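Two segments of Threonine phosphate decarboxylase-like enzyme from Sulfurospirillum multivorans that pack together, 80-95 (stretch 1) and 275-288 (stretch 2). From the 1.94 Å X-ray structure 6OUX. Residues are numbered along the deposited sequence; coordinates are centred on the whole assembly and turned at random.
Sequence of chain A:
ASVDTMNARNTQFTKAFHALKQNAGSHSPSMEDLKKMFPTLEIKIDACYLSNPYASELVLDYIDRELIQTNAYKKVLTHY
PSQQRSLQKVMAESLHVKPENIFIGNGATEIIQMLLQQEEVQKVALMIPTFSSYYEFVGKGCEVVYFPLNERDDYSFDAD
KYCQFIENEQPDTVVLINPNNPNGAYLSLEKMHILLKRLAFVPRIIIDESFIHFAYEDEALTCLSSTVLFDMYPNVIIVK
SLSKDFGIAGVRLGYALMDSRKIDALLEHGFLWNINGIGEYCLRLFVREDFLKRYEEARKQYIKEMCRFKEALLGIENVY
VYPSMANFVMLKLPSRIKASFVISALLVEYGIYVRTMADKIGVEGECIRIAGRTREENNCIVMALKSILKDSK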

# COMPACT_ATOMS: atom_id res chain seq x y z
N TYR A 80 11.87 5.25 -8.91
CA TYR A 80 11.24 5.57 -7.62
C TYR A 80 10.02 6.46 -7.87
O TYR A 80 10.09 7.39 -8.66
CB TYR A 80 12.17 6.31 -6.63
CG TYR A 80 12.88 5.37 -5.72
CD1 TYR A 80 12.49 5.18 -4.41
CD2 TYR A 80 13.91 4.59 -6.21
CE1 TYR A 80 13.15 4.28 -3.60
CE2 TYR A 80 14.58 3.69 -5.41
CZ TYR A 80 14.20 3.54 -4.11
OH TYR A 80 14.91 2.63 -3.37
N PRO A 81 8.90 6.15 -7.21
CA PRO A 81 7.71 6.92 -7.49
C PRO A 81 7.71 8.22 -6.68
O PRO A 81 8.41 8.33 -5.68
CB PRO A 81 6.58 6.04 -7.01
CG PRO A 81 7.19 4.74 -6.63
CD PRO A 81 8.61 5.04 -6.30
N SER A 82 6.91 9.17 -7.12
CA SER A 82 6.79 10.47 -6.45
C SER A 82 6.28 10.34 -5.06
O SER A 82 5.55 9.39 -4.75
CB SER A 82 5.86 11.36 -7.26
OG SER A 82 6.30 11.45 -8.62
N GLN A 83 6.68 11.30 -4.23
CA GLN A 83 6.37 11.33 -2.83
C GLN A 83 5.06 12.10 -2.60
O GLN A 83 4.53 12.73 -3.53
CB GLN A 83 7.50 11.99 -2.02
CG GLN A 83 8.93 11.53 -2.31
CD GLN A 83 9.09 10.02 -2.48
OE1 GLN A 83 9.46 9.54 -3.55
NE2 GLN A 83 8.82 9.27 -1.41
N GLN A 84 4.54 11.99 -1.38
CA GLN A 84 3.24 12.52 -0.99
C GLN A 84 2.97 13.96 -1.45
O GLN A 84 1.95 14.23 -2.13
CB GLN A 84 3.02 12.34 0.52
CG GLN A 84 1.69 12.84 1.04
CD GLN A 84 0.54 11.85 0.96
OE1 GLN A 84 0.71 10.59 0.85
NE2 GLN A 84 -0.66 12.39 1.07
N ARG A 85 3.90 14.88 -1.15
CA ARG A 85 3.72 16.30 -1.57
C ARG A 85 3.51 16.51 -3.07
O ARG A 85 2.77 17.44 -3.52
CB ARG A 85 4.90 17.19 -1.08
CG ARG A 85 5.09 17.29 0.44
CD ARG A 85 3.88 17.96 1.12
NE ARG A 85 3.95 18.03 2.58
CZ ARG A 85 2.93 18.37 3.37
NH1 ARG A 85 1.74 18.64 2.85
NH2 ARG A 85 3.07 18.38 4.70
N SER A 86 4.16 15.67 -3.89
CA SER A 86 4.02 15.84 -5.30
C SER A 86 2.63 15.32 -5.72
O SER A 86 2.02 15.90 -6.61
CB SER A 86 5.22 15.26 -6.08
OG SER A 86 4.83 14.67 -7.29
N LEU A 87 2.14 14.27 -5.05
CA LEU A 87 0.82 13.67 -5.31
C LEU A 87 -0.33 14.59 -4.88
O LEU A 87 -1.31 14.78 -5.62
CB LEU A 87 0.70 12.34 -4.57
CG LEU A 87 1.71 11.27 -4.98
CD1 LEU A 87 1.63 10.07 -4.06
CD2 LEU A 87 1.51 10.92 -6.44
N GLN A 88 -0.14 15.25 -3.75
CA GLN A 88 -1.03 16.33 -3.32
C GLN A 88 -1.25 17.37 -4.40
O GLN A 88 -2.42 17.79 -4.73
CB GLN A 88 -0.45 16.96 -2.05
CG GLN A 88 -0.61 16.14 -0.80
CD GLN A 88 -0.17 16.94 0.39
OE1 GLN A 88 0.62 17.84 0.24
NE2 GLN A 88 -0.68 16.65 1.55
N LYS A 89 -0.14 17.79 -5.00
CA LYS A 89 -0.20 18.77 -6.05
C LYS A 89 -0.92 18.27 -7.29
O LYS A 89 -1.65 19.02 -7.90
CB LYS A 89 1.18 19.36 -6.34
CG LYS A 89 1.57 20.35 -5.25
CD LYS A 89 3.07 20.50 -5.04
CE LYS A 89 3.35 21.36 -3.82
NZ LYS A 89 4.38 20.72 -2.96
N VAL A 90 -0.79 17.00 -7.64
CA VAL A 90 -1.52 16.48 -8.79
C VAL A 90 -3.02 16.57 -8.52
O VAL A 90 -3.76 17.02 -9.36
CB VAL A 90 -1.06 15.07 -9.18
CG1 VAL A 90 -1.91 14.52 -10.30
CG2 VAL A 90 0.39 15.10 -9.63
N MET A 91 -3.46 16.10 -7.35
CA MET A 91 -4.89 16.08 -6.99
C MET A 91 -5.49 17.53 -6.85
O MET A 91 -6.64 17.76 -7.21
CB MET A 91 -5.11 15.20 -5.73
CG MET A 91 -4.79 13.68 -5.83
SD MET A 91 -5.91 12.88 -7.02
CE MET A 91 -7.30 12.71 -5.95
N ALA A 92 -4.68 18.51 -6.43
CA ALA A 92 -5.19 19.87 -6.19
C ALA A 92 -5.85 20.56 -7.39
O ALA A 92 -6.89 21.21 -7.24
CB ALA A 92 -4.11 20.76 -5.62
N GLU A 93 -5.22 20.43 -8.54
CA GLU A 93 -5.76 20.83 -9.82
C GLU A 93 -7.22 20.40 -9.95
O GLU A 93 -8.14 21.25 -9.88
CB GLU A 93 -4.90 20.19 -10.93
CG GLU A 93 -5.45 20.25 -12.35
CD GLU A 93 -4.59 19.44 -13.31
OE1 GLU A 93 -3.66 20.02 -13.93
OE2 GLU A 93 -4.83 18.20 -13.41
N SER A 94 -7.45 19.09 -10.07
CA SER A 94 -8.80 18.61 -10.38
C SER A 94 -9.77 18.64 -9.23
O SER A 94 -10.96 18.70 -9.47
CB SER A 94 -8.78 17.23 -11.01
OG SER A 94 -8.21 16.30 -10.14
N LEU A 95 -9.29 18.59 -7.99
CA LEU A 95 -10.18 18.70 -6.83
C LEU A 95 -10.58 20.16 -6.47
O LEU A 95 -11.64 20.35 -5.88
CB LEU A 95 -9.64 18.00 -5.61
CG LEU A 95 -9.92 16.51 -5.35
CD1 LEU A 95 -9.73 15.60 -6.53
CD2 LEU A 95 -9.02 16.04 -4.23
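Stretch 2, residues 275-288: INGIGEYCLRLFVR

Stretch 2 lies along stretch 1 as one helix beside another, the two running in nearly the same direction. Residues 84-95 of stretch 1 and 277-286 of stretch 2 are helical; their N-to-C directions differ by 24°, and the axes approach to 9.5 Å. The register follows this near-parallel course: the CA of Pro-81 lies 5.6 Å from the CA of Gly-277, the CA of Val-90 6.5 Å from the CA of Arg-284, and the CA of Ser-94 5.5 Å from the CA of Val-287. Together the two stretches bury 707 Å².

At the N-terminal end, extended residues lead into both helices. Stretch 2 enters its helix through Asn-276, whose OD1 accepts from Gly-279 N at 2.9 Å and caps the first turn. The ring of Pro-81 rests on the backbone here, its CG 3.5 Å from Ile-275 O and 4.1 Å from Gly-277 N. Ile-275 O is covered without finding a polar partner. The CG2 of Ile-275 fits between two residues of stretch 1, 4.0 Å from Pro-81 CB and 3.9 Å from Leu-87 CD1.

One turn along, Glu-280 (t, t) extends toward the loop before helix 84-95 and grips Ser-82 with both carboxylate oxygens: Ser-82 N donates to Glu-280 OE1 at 2.9 Å, and Ser-82 OG to Glu-280 OE2 at 2.6 Å. The same OE2 takes a salt bridge from Arg-284 NE at 3.0 Å, so the acid is held from its own helix as well. The CB of Arg-284 points sideways, but its long side chain brings the guanidinium to stretch 1, where Val-90 CG2 covers one face, 3.3 Å from Arg-284 NH1, while the hydroxyls of Ser-82 and Ser-86 lie at the edge.

The apolar seam continues with Leu-283, which points toward stretch 1 and meets two side chains that leave their helix sideways: its CD2 lies 3.8 Å from Leu-87 CD2, and its CD1 3.8 Å from Met-91 SD. Val-287 closes the seam and, with 105 Å² covered, has the largest covered area of any residue in either stretch. It fills a hollow lined by Val-90 and Met-91, its CG2 3.3 Å from Val-90 CG1 and its CG1 4.0 Å from Met-91 SD. Glu-93 borders this pocket: its OE2 comes within 3.1 Å of Val-287 O, a meeting of two acceptors and no hydrogen bond.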

# COMPACT_ATOMS: atom_id res chain seq x y z
N ILE A 275 3.15 5.37 -2.68
CA ILE A 275 2.38 4.88 -3.81
C ILE A 275 3.29 3.97 -4.65
O ILE A 275 4.49 3.99 -4.50
CB ILE A 275 1.84 6.06 -4.64
CG1 ILE A 275 0.67 5.62 -5.51
CG2 ILE A 275 2.96 6.71 -5.48
CD1 ILE A 275 -0.06 6.81 -6.10
N ASN A 276 2.73 3.14 -5.51
CA ASN A 276 3.58 2.32 -6.38
C ASN A 276 3.56 2.98 -7.74
O ASN A 276 2.76 3.90 -7.95
CB ASN A 276 3.14 0.85 -6.43
CG ASN A 276 1.64 0.65 -6.66
OD1 ASN A 276 0.96 1.52 -7.11
ND2 ASN A 276 1.12 -0.55 -6.33
N GLY A 277 4.37 2.50 -8.67
CA GLY A 277 4.45 3.09 -10.01
C GLY A 277 3.09 3.15 -10.69
O GLY A 277 2.70 4.17 -11.28
N ILE A 278 2.41 2.02 -10.74
CA ILE A 278 1.17 1.93 -11.52
C ILE A 278 0.11 2.80 -10.87
O ILE A 278 -0.66 3.40 -11.58
CB ILE A 278 0.69 0.47 -11.76
CG1 ILE A 278 -0.51 0.37 -12.71
CG2 ILE A 278 0.30 -0.21 -10.46
CD1 ILE A 278 -0.21 0.98 -14.08
N GLY A 279 0.10 2.86 -9.53
CA GLY A 279 -0.77 3.72 -8.77
C GLY A 279 -0.63 5.18 -9.16
O GLY A 279 -1.65 5.88 -9.39
N GLU A 280 0.62 5.64 -9.19
CA GLU A 280 0.94 6.99 -9.61
C GLU A 280 0.49 7.31 -11.01
O GLU A 280 -0.06 8.36 -11.20
CB GLU A 280 2.42 7.28 -9.50
CG GLU A 280 2.74 8.69 -9.89
CD GLU A 280 4.20 9.05 -9.66
OE1 GLU A 280 4.99 8.23 -9.11
OE2 GLU A 280 4.54 10.15 -10.07
N TYR A 281 0.79 6.43 -11.98
CA TYR A 281 0.34 6.59 -13.35
C TYR A 281 -1.19 6.84 -13.33
O TYR A 281 -1.70 7.75 -13.98
CB TYR A 281 0.61 5.33 -14.19
CG TYR A 281 -0.09 5.40 -15.52
CD1 TYR A 281 0.46 6.15 -16.59
CD2 TYR A 281 -1.34 4.83 -15.71
CE1 TYR A 281 -0.20 6.27 -17.82
CE2 TYR A 281 -2.02 4.98 -16.94
CZ TYR A 281 -1.44 5.70 -17.98
OH TYR A 281 -2.09 5.84 -19.20
N CYS A 282 -1.90 6.02 -12.58
CA CYS A 282 -3.37 6.08 -12.59
C CYS A 282 -3.85 7.36 -11.95
O CYS A 282 -4.78 8.00 -12.43
CB CYS A 282 -3.96 4.89 -11.84
SG CYS A 282 -3.93 3.34 -12.76
N LEU A 283 -3.19 7.75 -10.89
CA LEU A 283 -3.54 8.98 -10.20
C LEU A 283 -3.42 10.20 -11.14
O LEU A 283 -4.34 11.08 -11.17
CB LEU A 283 -2.67 9.20 -8.97
CG LEU A 283 -3.30 10.19 -8.02
CD1 LEU A 283 -4.26 9.41 -7.14
CD2 LEU A 283 -2.26 10.93 -7.18
N ARG A 284 -2.31 10.23 -11.88
CA ARG A 284 -2.06 11.34 -12.80
C ARG A 284 -2.96 11.27 -14.02
O ARG A 284 -3.33 12.31 -14.57
CB ARG A 284 -0.64 11.36 -13.26
CG ARG A 284 0.37 11.67 -12.17
CD ARG A 284 1.79 11.63 -12.75
NE ARG A 284 2.73 11.93 -11.70
CZ ARG A 284 3.06 13.15 -11.29
NH1 ARG A 284 2.61 14.25 -11.91
NH2 ARG A 284 3.89 13.26 -10.27
N LEU A 285 -3.35 10.08 -14.41
CA LEU A 285 -4.35 9.92 -15.43
C LEU A 285 -5.68 10.53 -15.00
O LEU A 285 -6.28 11.34 -15.71
CB LEU A 285 -4.51 8.43 -15.74
CG LEU A 285 -5.44 8.13 -16.90
CD1 LEU A 285 -4.83 8.60 -18.23
CD2 LEU A 285 -5.67 6.65 -16.86
N PHE A 286 -6.11 10.16 -13.80
CA PHE A 286 -7.46 10.44 -13.30
C PHE A 286 -7.76 11.90 -13.18
O PHE A 286 -8.93 12.26 -13.12
CB PHE A 286 -7.68 9.79 -11.92
CG PHE A 286 -7.69 8.30 -11.92
CD1 PHE A 286 -7.79 7.54 -13.08
CD2 PHE A 286 -7.57 7.61 -10.70
CE1 PHE A 286 -7.77 6.14 -13.02
CE2 PHE A 286 -7.54 6.24 -10.63
CZ PHE A 286 -7.68 5.50 -11.78
N VAL A 287 -6.74 12.75 -13.25
CA VAL A 287 -6.95 14.22 -13.22
C VAL A 287 -6.66 14.95 -14.52
O VAL A 287 -6.84 16.18 -14.62
CB VAL A 287 -6.24 14.84 -11.98
CG1 VAL A 287 -6.70 14.11 -10.71
CG2 VAL A 287 -4.73 14.81 -12.07
N ARG A 288 -6.30 14.23 -15.58
CA ARG A 288 -6.16 14.87 -16.88
C ARG A 288 -7.54 15.21 -17.43
O ARG A 288 -8.45 14.40 -17.37
CB ARG A 288 -5.43 13.98 -17.87
CG ARG A 288 -3.99 14.39 -18.11
CD ARG A 288 -3.17 13.19 -18.37
NE ARG A 288 -3.58 12.53 -19.58
CZ ARG A 288 -3.09 11.37 -20.00
NH1 ARG A 288 -2.23 10.69 -19.28
NH2 ARG A 288 -3.51 10.88 -21.15